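Local coordinates for protein UDP-N-acetylglucosamine 2-epimerase (PDB 3OT5) that probably interconverts UDP-N-acetylglucosamine and UDP-N-acetylmannosamine by inverting the sugar at C2, at residues I28-I33 and L48-E53; E182-E187 and A192-T197; H215-N220 and R283-E288; E253-T258 and L358-E363. One frame throughout, in Å; residues are numbered along the deposited sequence.

Contact 1. Residues I28-I33 and L48-E53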
loop_
_atom_site.group_PDB
_atom_site.type_symbol
_atom_site.label_atom_id
_atom_site.label_comp_id
_atom_site.label_asym_id
_atom_site.label_seq_id
_atom_site.Cartn_x
_atom_site.Cartn_y
_atom_site.Cartn_z
ATOM N N ILE A 28 -7.737 -18.882 -18.768
ATOM C CA ILE A 28 -7.036 -17.638 -18.978
ATOM C C ILE A 28 -5.811 -17.789 -18.086
ATOM O O ILE A 28 -5.938 -17.835 -16.860
ATOM C CB ILE A 28 -7.855 -16.419 -18.535
ATOM C CG1 ILE A 28 -9.177 -16.369 -19.310
ATOM C CG2 ILE A 28 -7.045 -15.132 -18.745
ATOM C CD1 ILE A 28 -10.081 -15.219 -18.901
ATOM N N LYS A 29 -4.632 -17.932 -18.689
ATOM C CA LYS A 29 -3.425 -18.101 -17.902
ATOM C C LYS A 29 -2.868 -16.742 -17.547
ATOM O O LYS A 29 -2.431 -16.009 -18.413
ATOM C CB LYS A 29 -2.386 -18.955 -18.636
ATOM C CG LYS A 29 -1.134 -19.219 -17.794
ATOM C CD LYS A 29 -0.244 -20.268 -18.435
ATOM C CE LYS A 29 0.876 -20.686 -17.503
ATOM N NZ LYS A 29 1.725 -21.749 -18.091
ATOM N N VAL A 30 -2.920 -16.414 -16.263
ATOM C CA VAL A 30 -2.440 -15.133 -15.752
ATOM C C VAL A 30 -1.144 -15.315 -14.980
ATOM O O VAL A 30 -1.073 -16.104 -14.037
ATOM C CB VAL A 30 -3.425 -14.499 -14.792
ATOM C CG1 VAL A 30 -2.883 -13.136 -14.308
ATOM C CG2 VAL A 30 -4.795 -14.346 -15.435
ATOM N N MET A 31 -0.128 -14.578 -15.390
ATOM C CA MET A 31 1.167 -14.609 -14.760
ATOM C C MET A 31 1.303 -13.337 -13.961
ATOM O O MET A 31 1.327 -12.265 -14.528
ATOM C CB MET A 31 2.274 -14.686 -15.815
ATOM C CG MET A 31 3.650 -14.665 -15.231
ATOM S SD MET A 31 4.935 -14.815 -16.466
ATOM C CE MET A 31 4.593 -16.458 -17.097
ATOM N N SER A 32 1.384 -13.470 -12.642
ATOM C CA SER A 32 1.517 -12.324 -11.752
ATOM C C SER A 32 2.950 -12.223 -11.306
ATOM O O SER A 32 3.513 -13.174 -10.755
ATOM C CB SER A 32 0.587 -12.466 -10.555
ATOM O OG SER A 32 -0.758 -12.490 -11.006
ATOM N N ILE A 33 3.547 -11.071 -11.558
ATOM C CA ILE A 33 4.925 -10.860 -11.211
ATOM C C ILE A 33 5.077 -9.899 -10.054
ATOM O O ILE A 33 4.506 -8.806 -10.065
ATOM C CB ILE A 33 5.693 -10.247 -12.395
ATOM C CG1 ILE A 33 5.528 -11.103 -13.646
ATOM C CG2 ILE A 33 7.168 -10.090 -12.050
ATOM C CD1 ILE A 33 6.214 -10.534 -14.851
ATOM N N LEU A 48 -4.993 -14.624 -4.921
ATOM C CA LEU A 48 -6.057 -15.357 -4.226
ATOM C C LEU A 48 -7.336 -15.356 -5.044
ATOM O O LEU A 48 -7.948 -16.406 -5.223
ATOM C CB LEU A 48 -6.378 -14.775 -2.846
ATOM C CG LEU A 48 -5.402 -14.978 -1.700
ATOM C CD1 LEU A 48 -6.015 -14.426 -0.404
ATOM C CD2 LEU A 48 -5.078 -16.452 -1.555
ATOM N N ALA A 49 -7.747 -14.176 -5.512
ATOM C CA ALA A 49 -8.960 -14.038 -6.327
ATOM C C ALA A 49 -8.923 -14.964 -7.557
ATOM O O ALA A 49 -9.930 -15.590 -7.908
ATOM C CB ALA A 49 -9.146 -12.605 -6.757
ATOM N N LEU A 50 -7.770 -15.028 -8.214
ATOM C CA LEU A 50 -7.588 -15.904 -9.372
ATOM C C LEU A 50 -7.734 -17.355 -8.950
ATOM O O LEU A 50 -8.332 -18.161 -9.663
ATOM C CB LEU A 50 -6.211 -15.706 -9.997
ATOM C CG LEU A 50 -5.975 -14.406 -10.757
ATOM C CD1 LEU A 50 -4.475 -14.142 -10.968
ATOM C CD2 LEU A 50 -6.732 -14.455 -12.082
ATOM N N GLU A 51 -7.183 -17.688 -7.788
ATOM C CA GLU A 51 -7.262 -19.041 -7.288
ATOM C C GLU A 51 -8.676 -19.426 -6.799
ATOM O O GLU A 51 -8.964 -20.603 -6.631
ATOM C CB GLU A 51 -6.203 -19.274 -6.225
ATOM C CG GLU A 51 -4.807 -19.186 -6.802
ATOM C CD GLU A 51 -3.735 -19.437 -5.784
ATOM O OE1 GLU A 51 -4.080 -19.768 -4.631
ATOM O OE2 GLU A 51 -2.545 -19.305 -6.141
ATOM N N LYS A 52 -9.550 -18.443 -6.590
ATOM C CA LYS A 52 -10.932 -18.726 -6.187
ATOM C C LYS A 52 -11.761 -19.104 -7.412
ATOM O O LYS A 52 -12.877 -19.608 -7.278
ATOM C CB LYS A 52 -11.603 -17.521 -5.525
ATOM C CG LYS A 52 -10.983 -17.046 -4.234
ATOM C CD LYS A 52 -11.765 -15.852 -3.672
ATOM C CE LYS A 52 -10.985 -15.139 -2.543
ATOM N NZ LYS A 52 -10.659 -16.026 -1.383
ATOM N N GLU A 53 -11.226 -18.858 -8.603
ATOM C CA GLU A 53 -11.951 -19.167 -9.825
ATOM C C GLU A 53 -11.077 -20.010 -10.779
ATOM O O GLU A 53 -10.766 -19.600 -11.896
ATOM C CB GLU A 53 -12.443 -17.854 -10.450
ATOM C CG GLU A 53 -13.441 -18.024 -11.565
ATOM C CD GLU A 53 -14.001 -16.701 -12.083
ATOM O OE1 GLU A 53 -14.637 -16.716 -13.159
ATOM O OE2 GLU A 53 -13.812 -15.660 -11.419
#

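Contact 2. Residues E182-E187 and A192-T197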
loop_
_atom_site.group_PDB
_atom_site.type_symbol
_atom_site.label_atom_id
_atom_site.label_comp_id
_atom_site.label_asym_id
_atom_site.label_seq_id
_atom_site.Cartn_x
_atom_site.Cartn_y
_atom_site.Cartn_z
ATOM N N GLU A 182 -7.892 9.555 -14.762
ATOM C CA GLU A 182 -7.803 10.819 -15.486
ATOM C C GLU A 182 -6.380 11.069 -15.999
ATOM O O GLU A 182 -6.200 11.558 -17.104
ATOM C CB GLU A 182 -8.274 11.967 -14.600
ATOM C CG GLU A 182 -9.764 11.907 -14.314
ATOM C CD GLU A 182 -10.210 12.896 -13.267
ATOM O OE1 GLU A 182 -11.426 13.171 -13.209
ATOM O OE2 GLU A 182 -9.352 13.397 -12.502
ATOM N N ASN A 183 -5.378 10.763 -15.183
ATOM C CA ASN A 183 -3.988 10.914 -15.610
ATOM C C ASN A 183 -3.757 10.124 -16.875
ATOM O O ASN A 183 -3.138 10.608 -17.820
ATOM C CB ASN A 183 -3.023 10.418 -14.529
ATOM C CG ASN A 183 -3.029 11.306 -13.294
ATOM O OD1 ASN A 183 -3.489 12.437 -13.340
ATOM N ND2 ASN A 183 -2.502 10.800 -12.204
ATOM N N LEU A 184 -4.269 8.899 -16.895
ATOM C CA LEU A 184 -4.106 8.039 -18.049
ATOM C C LEU A 184 -4.866 8.606 -19.238
ATOM O O LEU A 184 -4.368 8.574 -20.361
ATOM C CB LEU A 184 -4.518 6.604 -17.720
ATOM C CG LEU A 184 -3.544 5.895 -16.771
ATOM C CD1 LEU A 184 -4.165 4.648 -16.157
ATOM C CD2 LEU A 184 -2.214 5.580 -17.503
ATOM N N LEU A 185 -6.057 9.143 -18.992
ATOM C CA LEU A 185 -6.848 9.738 -20.066
ATOM C C LEU A 185 -6.143 10.953 -20.670
ATOM O O LEU A 185 -6.176 11.139 -21.885
ATOM C CB LEU A 185 -8.241 10.132 -19.583
ATOM C CG LEU A 185 -9.162 8.968 -19.226
ATOM C CD1 LEU A 185 -10.482 9.493 -18.664
ATOM C CD2 LEU A 185 -9.399 8.077 -20.438
ATOM N N ALA A 186 -5.514 11.771 -19.825
ATOM C CA ALA A 186 -4.802 12.970 -20.290
ATOM C C ALA A 186 -3.631 12.601 -21.209
ATOM O O ALA A 186 -3.221 13.399 -22.052
ATOM C CB ALA A 186 -4.326 13.813 -19.111
ATOM N N GLU A 187 -3.097 11.392 -21.042
ATOM C CA GLU A 187 -2.011 10.903 -21.898
ATOM C C GLU A 187 -2.569 10.212 -23.154
ATOM O O GLU A 187 -1.827 9.600 -23.918
ATOM C CB GLU A 187 -1.106 9.949 -21.126
ATOM C CG GLU A 187 -0.347 10.624 -19.990
ATOM C CD GLU A 187 0.389 9.649 -19.105
ATOM O OE1 GLU A 187 0.078 8.434 -19.145
ATOM O OE2 GLU A 187 1.268 10.100 -18.337
ATOM N N ALA A 192 -11.766 2.647 -22.693
ATOM C CA ALA A 192 -12.224 1.261 -22.589
ATOM C C ALA A 192 -11.187 0.326 -21.940
ATOM O O ALA A 192 -11.525 -0.777 -21.512
ATOM C CB ALA A 192 -12.619 0.728 -23.967
ATOM N N THR A 193 -9.935 0.761 -21.854
ATOM C CA THR A 193 -8.895 -0.077 -21.261
ATOM C C THR A 193 -8.548 0.266 -19.794
ATOM O O THR A 193 -7.733 -0.425 -19.169
ATOM C CB THR A 193 -7.609 -0.002 -22.098
ATOM O OG1 THR A 193 -7.059 1.315 -22.021
ATOM C CG2 THR A 193 -7.898 -0.371 -23.565
ATOM N N ILE A 194 -9.164 1.309 -19.240
ATOM C CA ILE A 194 -8.868 1.714 -17.860
ATOM C C ILE A 194 -10.009 1.389 -16.910
ATOM O O ILE A 194 -11.181 1.685 -17.192
ATOM C CB ILE A 194 -8.615 3.229 -17.756
ATOM C CG1 ILE A 194 -7.543 3.687 -18.747
ATOM C CG2 ILE A 194 -8.193 3.593 -16.340
ATOM C CD1 ILE A 194 -7.505 5.195 -18.890
ATOM N N PHE A 195 -9.667 0.813 -15.761
ATOM C CA PHE A 195 -10.673 0.473 -14.766
ATOM C C PHE A 195 -10.267 0.966 -13.384
ATOM O O PHE A 195 -9.228 0.570 -12.881
ATOM C CB PHE A 195 -10.880 -1.045 -14.710
ATOM C CG PHE A 195 -11.382 -1.639 -15.986
ATOM C CD1 PHE A 195 -12.747 -1.815 -16.195
ATOM C CD2 PHE A 195 -10.501 -2.017 -16.987
ATOM C CE1 PHE A 195 -13.215 -2.360 -17.371
ATOM C CE2 PHE A 195 -10.970 -2.570 -18.179
ATOM C CZ PHE A 195 -12.324 -2.744 -18.365
ATOM N N VAL A 196 -11.080 1.839 -12.786
ATOM C CA VAL A 196 -10.823 2.313 -11.440
ATOM C C VAL A 196 -11.323 1.157 -10.597
ATOM O O VAL A 196 -12.515 0.914 -10.498
ATOM C CB VAL A 196 -11.607 3.592 -11.067
ATOM C CG1 VAL A 196 -11.260 4.026 -9.608
ATOM C CG2 VAL A 196 -11.305 4.713 -12.040
ATOM N N THR A 197 -10.392 0.446 -9.992
ATOM C CA THR A 197 -10.707 -0.728 -9.202
ATOM C C THR A 197 -10.512 -0.558 -7.705
ATOM O O THR A 197 -11.005 -1.367 -6.915
ATOM C CB THR A 197 -9.729 -1.830 -9.616
ATOM O OG1 THR A 197 -8.396 -1.387 -9.330
ATOM C CG2 THR A 197 -9.853 -2.115 -11.113
#

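Contact 3. Residues H215-N220 and R283-E288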
loop_
_atom_site.group_PDB
_atom_site.type_symbol
_atom_site.label_atom_id
_atom_site.label_comp_id
_atom_site.label_asym_id
_atom_site.label_seq_id
_atom_site.Cartn_x
_atom_site.Cartn_y
_atom_site.Cartn_z
ATOM N N HIS A 215 -0.600 -9.942 21.005
ATOM C CA HIS A 215 0.501 -9.041 21.381
ATOM C C HIS A 215 0.242 -8.444 22.766
ATOM O O HIS A 215 -0.793 -7.814 22.974
ATOM C CB HIS A 215 0.726 -7.912 20.375
ATOM C CG HIS A 215 2.046 -7.216 20.551
ATOM N ND1 HIS A 215 2.321 -6.394 21.624
ATOM C CD2 HIS A 215 3.163 -7.217 19.786
ATOM C CE1 HIS A 215 3.553 -5.930 21.517
ATOM N NE2 HIS A 215 4.084 -6.408 20.407
ATOM N N PRO A 216 1.199 -8.614 23.709
ATOM C CA PRO A 216 1.088 -8.134 25.100
ATOM C C PRO A 216 0.452 -6.754 25.261
ATOM O O PRO A 216 -0.506 -6.598 26.022
ATOM C CB PRO A 216 2.553 -8.087 25.584
ATOM C CG PRO A 216 3.400 -8.334 24.366
ATOM C CD PRO A 216 2.552 -9.129 23.437
ATOM N N ILE A 217 0.977 -5.775 24.529
ATOM C CA ILE A 217 0.484 -4.399 24.584
ATOM C C ILE A 217 -0.990 -4.314 24.232
ATOM O O ILE A 217 -1.755 -3.577 24.855
ATOM C CB ILE A 217 1.260 -3.500 23.612
ATOM C CG1 ILE A 217 2.751 -3.479 23.974
ATOM C CG2 ILE A 217 0.692 -2.103 23.634
ATOM C CD1 ILE A 217 3.597 -2.748 22.962
ATOM N N LEU A 218 -1.376 -5.054 23.206
ATOM C CA LEU A 218 -2.756 -5.076 22.775
ATOM C C LEU A 218 -3.602 -5.820 23.799
ATOM O O LEU A 218 -4.753 -5.460 24.027
ATOM C CB LEU A 218 -2.860 -5.703 21.390
ATOM C CG LEU A 218 -2.166 -4.871 20.304
ATOM C CD1 LEU A 218 -2.212 -5.570 18.953
ATOM C CD2 LEU A 218 -2.803 -3.496 20.218
ATOM N N GLU A 219 -3.004 -6.826 24.442
ATOM C CA GLU A 219 -3.684 -7.627 25.463
ATOM C C GLU A 219 -3.786 -6.874 26.790
ATOM O O GLU A 219 -4.741 -7.062 27.540
ATOM C CB GLU A 219 -2.969 -8.974 25.668
ATOM C CG GLU A 219 -2.958 -9.871 24.416
ATOM C CD GLU A 219 -2.197 -11.183 24.617
ATOM O OE1 GLU A 219 -2.143 -12.000 23.662
ATOM O OE2 GLU A 219 -1.657 -11.399 25.725
ATOM N N ASN A 220 -2.802 -6.030 27.085
ATOM C CA ASN A 220 -2.828 -5.248 28.319
ATOM C C ASN A 220 -3.500 -3.901 28.104
ATOM O O ASN A 220 -3.637 -3.118 29.034
ATOM C CB ASN A 220 -1.413 -5.041 28.855
ATOM C CG ASN A 220 -0.747 -6.344 29.274
ATOM O OD1 ASN A 220 -1.318 -7.425 29.126
ATOM N ND2 ASN A 220 0.463 -6.243 29.811
ATOM N N ARG A 283 2.378 4.214 29.737
ATOM C CA ARG A 283 1.401 4.205 28.647
ATOM C C ARG A 283 2.000 4.515 27.268
ATOM O O ARG A 283 1.270 4.708 26.296
ATOM C CB ARG A 283 0.216 5.124 28.981
ATOM C CG ARG A 283 -0.582 4.594 30.164
ATOM C CD ARG A 283 -1.789 5.438 30.553
ATOM N NE ARG A 283 -1.419 6.789 30.976
ATOM C CZ ARG A 283 -1.536 7.893 30.241
ATOM N NH1 ARG A 283 -2.057 7.860 29.020
ATOM N NH2 ARG A 283 -1.155 9.052 30.756
ATOM N N ILE A 284 3.329 4.546 27.187
ATOM C CA ILE A 284 4.000 4.775 25.922
ATOM C C ILE A 284 4.897 3.566 25.669
ATOM O O ILE A 284 5.738 3.219 26.500
ATOM C CB ILE A 284 4.825 6.060 25.909
ATOM C CG1 ILE A 284 3.963 7.259 26.330
ATOM C CG2 ILE A 284 5.386 6.279 24.523
ATOM C CD1 ILE A 284 4.706 8.603 26.270
ATOM N N HIS A 285 4.693 2.910 24.533
ATOM C CA HIS A 285 5.467 1.725 24.195
ATOM C C HIS A 285 6.384 2.012 23.026
ATOM O O HIS A 285 5.924 2.315 21.925
ATOM C CB HIS A 285 4.514 0.579 23.885
ATOM C CG HIS A 285 3.471 0.381 24.943
ATOM N ND1 HIS A 285 3.691 -0.375 26.075
ATOM C CD2 HIS A 285 2.217 0.877 25.060
ATOM C CE1 HIS A 285 2.609 -0.352 26.835
ATOM N NE2 HIS A 285 1.701 0.403 26.242
ATOM N N LEU A 286 7.686 1.966 23.295
ATOM C CA LEU A 286 8.703 2.198 22.295
ATOM C C LEU A 286 9.213 0.849 21.875
ATOM O O LEU A 286 10.030 0.232 22.557
ATOM C CB LEU A 286 9.847 3.026 22.863
ATOM C CG LEU A 286 9.457 4.402 23.394
ATOM C CD1 LEU A 286 10.696 5.128 23.902
ATOM C CD2 LEU A 286 8.749 5.207 22.317
ATOM N N ILE A 287 8.732 0.384 20.740
ATOM C CA ILE A 287 9.123 -0.917 20.261
ATOM C C ILE A 287 9.904 -0.808 18.975
ATOM O O ILE A 287 10.043 0.283 18.412
ATOM C CB ILE A 287 7.882 -1.811 20.052
ATOM C CG1 ILE A 287 6.994 -1.267 18.929
ATOM C CG2 ILE A 287 7.103 -1.910 21.352
ATOM C CD1 ILE A 287 5.757 -2.122 18.663
ATOM N N GLU A 288 10.412 -1.951 18.526
ATOM C CA GLU A 288 11.162 -2.042 17.288
ATOM C C GLU A 288 10.196 -1.918 16.110
ATOM O O GLU A 288 8.983 -2.033 16.292
ATOM C CB GLU A 288 11.918 -3.377 17.228
ATOM C CG GLU A 288 12.977 -3.542 18.334
ATOM C CD GLU A 288 14.099 -2.518 18.237
ATOM O OE1 GLU A 288 14.353 -2.007 17.123
ATOM O OE2 GLU A 288 14.745 -2.243 19.270
#

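Contact 4. Residues E253-T258 and L358-E363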
loop_
_atom_site.group_PDB
_atom_site.type_symbol
_atom_site.label_atom_id
_atom_site.label_comp_id
_atom_site.label_asym_id
_atom_site.label_seq_id
_atom_site.Cartn_x
_atom_site.Cartn_y
_atom_site.Cartn_z
ATOM N N GLU A 253 0.045 12.292 28.378
ATOM C CA GLU A 253 -0.048 12.799 29.758
ATOM C C GLU A 253 -1.385 13.485 30.043
ATOM O O GLU A 253 -1.919 13.376 31.141
ATOM C CB GLU A 253 1.092 13.775 30.073
ATOM C CG GLU A 253 2.478 13.145 30.068
ATOM C CD GLU A 253 3.578 14.127 30.437
ATOM O OE1 GLU A 253 3.269 15.214 30.986
ATOM O OE2 GLU A 253 4.761 13.805 30.197
ATOM N N SER A 254 -1.919 14.180 29.045
ATOM C CA SER A 254 -3.176 14.910 29.181
ATOM C C SER A 254 -4.413 14.020 29.171
ATOM O O SER A 254 -5.451 14.400 29.722
ATOM C CB SER A 254 -3.294 15.934 28.052
ATOM O OG SER A 254 -2.215 16.856 28.092
ATOM N N ARG A 255 -4.308 12.861 28.525
ATOM C CA ARG A 255 -5.408 11.904 28.428
ATOM C C ARG A 255 -4.930 10.551 28.941
ATOM O O ARG A 255 -4.246 9.801 28.228
ATOM C CB ARG A 255 -5.889 11.796 26.980
ATOM C CG ARG A 255 -6.456 13.087 26.422
ATOM C CD ARG A 255 -7.694 13.535 27.210
ATOM N NE ARG A 255 -8.284 14.744 26.643
ATOM C CZ ARG A 255 -7.937 15.987 26.977
ATOM N NH1 ARG A 255 -8.539 17.009 26.388
ATOM N NH2 ARG A 255 -6.989 16.220 27.889
ATOM N N GLU A 256 -5.326 10.234 30.171
ATOM C CA GLU A 256 -4.894 9.001 30.833
ATOM C C GLU A 256 -5.465 7.708 30.291
ATOM O O GLU A 256 -4.937 6.642 30.591
ATOM C CB GLU A 256 -5.146 9.090 32.335
ATOM C CG GLU A 256 -4.363 10.209 32.985
ATOM C CD GLU A 256 -4.512 10.237 34.490
ATOM O OE1 GLU A 256 -4.970 9.232 35.074
ATOM O OE2 GLU A 256 -4.152 11.266 35.093
ATOM N N ASP A 257 -6.537 7.775 29.510
ATOM C CA ASP A 257 -7.094 6.548 28.947
ATOM C C ASP A 257 -6.530 6.257 27.547
ATOM O O ASP A 257 -7.154 5.557 26.759
ATOM C CB ASP A 257 -8.632 6.557 28.955
ATOM C CG ASP A 257 -9.227 7.717 28.188
ATOM O OD1 ASP A 257 -8.484 8.658 27.832
ATOM O OD2 ASP A 257 -10.458 7.690 27.966
ATOM N N THR A 258 -5.347 6.789 27.252
ATOM C CA THR A 258 -4.696 6.548 25.967
ATOM C C THR A 258 -3.347 5.885 26.154
ATOM O O THR A 258 -2.700 6.026 27.190
ATOM C CB THR A 258 -4.404 7.850 25.194
ATOM O OG1 THR A 258 -3.467 8.645 25.932
ATOM C CG2 THR A 258 -5.678 8.646 24.951
ATOM N N LEU A 358 -10.080 14.570 18.224
ATOM C CA LEU A 358 -10.523 13.203 17.942
ATOM C C LEU A 358 -10.749 12.384 19.206
ATOM O O LEU A 358 -11.703 11.609 19.294
ATOM C CB LEU A 358 -9.513 12.490 17.036
ATOM C CG LEU A 358 -9.401 13.077 15.633
ATOM C CD1 LEU A 358 -8.325 12.364 14.819
ATOM C CD2 LEU A 358 -10.744 12.993 14.941
ATOM N N LEU A 359 -9.875 12.554 20.188
ATOM C CA LEU A 359 -10.014 11.828 21.442
ATOM C C LEU A 359 -11.214 12.290 22.297
ATOM O O LEU A 359 -11.891 11.463 22.912
ATOM C CB LEU A 359 -8.720 11.934 22.256
ATOM C CG LEU A 359 -7.523 11.190 21.663
ATOM C CD1 LEU A 359 -6.236 11.572 22.377
ATOM C CD2 LEU A 359 -7.753 9.675 21.710
ATOM N N ASP A 360 -11.500 13.591 22.301
ATOM C CA ASP A 360 -12.584 14.145 23.143
ATOM C C ASP A 360 -13.966 14.217 22.508
ATOM O O ASP A 360 -14.980 14.329 23.212
ATOM C CB ASP A 360 -12.204 15.556 23.585
ATOM C CG ASP A 360 -10.858 15.611 24.272
ATOM O OD1 ASP A 360 -10.159 14.573 24.324
ATOM O OD2 ASP A 360 -10.485 16.701 24.745
ATOM N N ASN A 361 -14.006 14.178 21.184
ATOM C CA ASN A 361 -15.246 14.269 20.442
ATOM C C ASN A 361 -15.496 13.006 19.633
ATOM O O ASN A 361 -14.961 12.835 18.528
ATOM C CB ASN A 361 -15.172 15.475 19.516
ATOM C CG ASN A 361 -14.840 16.755 20.257
ATOM O OD1 ASN A 361 -15.438 17.070 21.292
ATOM N ND2 ASN A 361 -13.898 17.519 19.714
ATOM N N LYS A 362 -16.300 12.115 20.204
ATOM C CA LYS A 362 -16.669 10.847 19.573
ATOM C C LYS A 362 -17.333 11.091 18.208
ATOM O O LYS A 362 -17.204 10.271 17.292
ATOM C CB LYS A 362 -17.581 10.075 20.538
ATOM C CG LYS A 362 -18.123 8.705 20.110
ATOM C CD LYS A 362 -19.240 8.772 19.074
ATOM C CE LYS A 362 -20.035 7.461 19.049
ATOM N NZ LYS A 362 -19.169 6.266 18.805
ATOM N N GLU A 363 -18.018 12.230 18.075
ATOM C CA GLU A 363 -18.689 12.600 16.822
ATOM C C GLU A 363 -17.668 12.814 15.709
ATOM O O GLU A 363 -17.898 12.405 14.577
ATOM C CB GLU A 363 -19.502 13.886 16.982
ATOM C CG GLU A 363 -20.509 13.872 18.109
ATOM C CD GLU A 363 -21.285 15.170 18.199
ATOM O OE1 GLU A 363 -21.226 15.969 17.235
ATOM O OE2 GLU A 363 -21.962 15.387 19.229
#

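Contact 1. Residues I28-I33 and L48-E53
Leu50 carries most of this buried contact, setting its forked end across Val30 and brushing Ser32 beyond it. The two methyls of the leucine are shared out over the branches of the valine: Leu50 CD1 meets Val30 CG1 at 3.8 Å, and Leu50 CD2 meets Val30 CG2 at 3.9 Å. The side chains cross at about a right angle, one leucine methyl to each valine methyl. Val30 has CG1 anti to its backbone N (chi1 -179°) and CG2 anti to the carbonyl carbon, which turns both methyls to the leucine. A beta-branched residue suits the strand, presenting two methyls close to the backbone, while the longer leucine spans the gap from the helix; the CA atoms of Val30 and Leu50 stay 8.2 Å apart. Ser32, two residues on and pointing to the same side of the strand, adds a loose touch, its OG lying 4.1 Å from Leu50 CD1; a small side chain suits this spot. Strand 28-34 lies between strands 57-63 and 117-121, and helix 37-51 is the crossover of the beta-alpha-beta unit that leads to strand 57-63. Leu50 also touches Phe57 of that strand and Leu385 of helix 380-392, while Val30 packs on Ile117 and Leu119.

Contact 2. Residues E182-E187 and A192-T197
Leu184 is the first residue of segment 182-187 to meet the strand, and it does so close to its backbone: Leu184 CB lies 3.5 Å from Ile194 CD1. Its CG stands anti to the carbonyl carbon (chi1 -70°), and the CD1 branch of Leu184 comes loosely to Ile194 CG2, 4.2 Å away. Leu185 follows from the flank. It leaves the helix pointing to one side of the strand, yet its CD2 methyl comes to 3.8 Å from Ile194 CD1, and Leu185 CG approaches the same methyl at 4.1 Å. The CD1 methyl of Ile194 thus lies against two successive leucines. With chi1 -53° and an extended chi2 of 167°, the CG1-CD1 arm of Ile194 reaches out to the helix, and its second branch, CG2, adds the looser touch on Leu184. A long beta-branched residue suits a strand position that must bridge to a helix 7.9 Å away, measured between the CA atoms of Leu184 and Ile194. Helix 178-186 is the crossover between strands 172-175 and 194-196, the latter an outermost strand of the parallel sheet; Leu184 also packs on His173 and Ser175, and helix 380-392 touches Phe195, the next strand residue.

Contact 3. Residues H215-N220 and R283-E288
Ile217 of a short helix rests on His285 and Ile287 of strand 284-287 in a small, partly exposed apolar contact at an outer edge of the second parallel sheet. The isoleucine uses its branches separately. Its CG2 methyl sits over one face of the imidazole, 3.8 Å from the centroid of the His285 ring and 17° off the ring normal, a CH-pi contact displaced toward the CD2-NE2 side. The longer arm passes the root of the histidine, Ile217 CD1 coming to 3.6 Å from His285 CB; the same CD1 methyl also touches Ile287 CG2, at 3.9 Å. Ile217 and His285 run past each other in opposite directions, which lets the branched aliphatic chain cover the ring and its CB together. Histidine suits this half-open place because one face can take a methyl while its rim stays polar: NE2 is hydrogen-bonded to Glu259 OE1, a bond that should restrain the rotation of the ring. Ile287 has the less common chi1 of 66°, which sets CG2 anti to the carbonyl carbon and within touch of Ile217. The helix bearing Ile217 is N-capped by His215, whose ND1 accepts from Ile217 N at 3.3 Å in the plane of the ring, so the cap holds the backbone of the very residue that makes the contact. Ile217 and Ile287 both also touch Val261 on the adjacent strand 258-263. Strand order 3-2-1-4-5-6 marks a Rossmann-like parallel sheet, here the second of two, and the short helix ahead of its first strand, 225-229, packs on its outermost strand, 284-287.

Contact 4. Residues E253-T258 and L358-E363
Arg255 presents the NE side of its guanidinium to the carboxylate of Asp360, with the two flat groups only 22° from coplanar, a side-on bidentate salt bridge. Arg255 NH1 reaches Asp360 OD2 at 2.6 Å on its syn lone pair, with an N-H...acceptor angle of 172°. The other limb, Arg255 NE to Asp360 OD1, is 3.0 Å long and also approaches from the syn side, though tilted out of the carboxylate plane. Asp360 suits the exposed last turn of its helix, where a short acid can turn its carboxylate to the arginine beside buried Leu359. The arginine chain bends at chi2 (-62°), turning its head back so that the third nitrogen, NH2, can bond to Ser254 O at 3.0 Å; this donor stands above the carbonyl plane but within the guanidinium plane. Three bonds thus fix the rotation of the group. The elements joined are the C-terminal ends of helices 240-254 and 348-360, which flank the second parallel sheet of this Rossmann-like fold, just where the chain turns from the first of them into strand 258-263. That turn is a type I beta turn from Arg255 to Thr258, and Thr258 OG1 donates to Arg255 O at 2.7 Å, lying in the carbonyl plane. Holding OG1 on Arg255 O turns CG2 of Thr258 to Leu359, which the threonine crosses at about a right angle, Thr258 CG2 lying 3.9 Å from Leu359 CD1 and 4.0 Å from Leu359 CD2. Leucine fills this buried side of the helix, while Arg225 NH1 bonds to its carbonyl oxygen and Arg225 NH2 pairs with Asp257.

The four contacts are divided between two parallel sheets. Contacts 1 and 2 both reach the first sheet, their centres about 23 Å apart, and each joins a strand to the crossover helix of a local beta-alpha-beta unit; helix 380-392 touches residues of both. Contacts 3 and 4 belong to the second sheet, with centres about 18 Å apart, and their segments alternate along the chain. These two meet directly: Arg283 NH1 lies 2.7 Å from Thr258 O, a probable hydrogen bond. Contacts 1 and 4 lie farthest apart, about 45 Å between centres. In relatives the nucleotide sugar binds in a cleft between two Rossmann-like domains, and no contact here is known to line it.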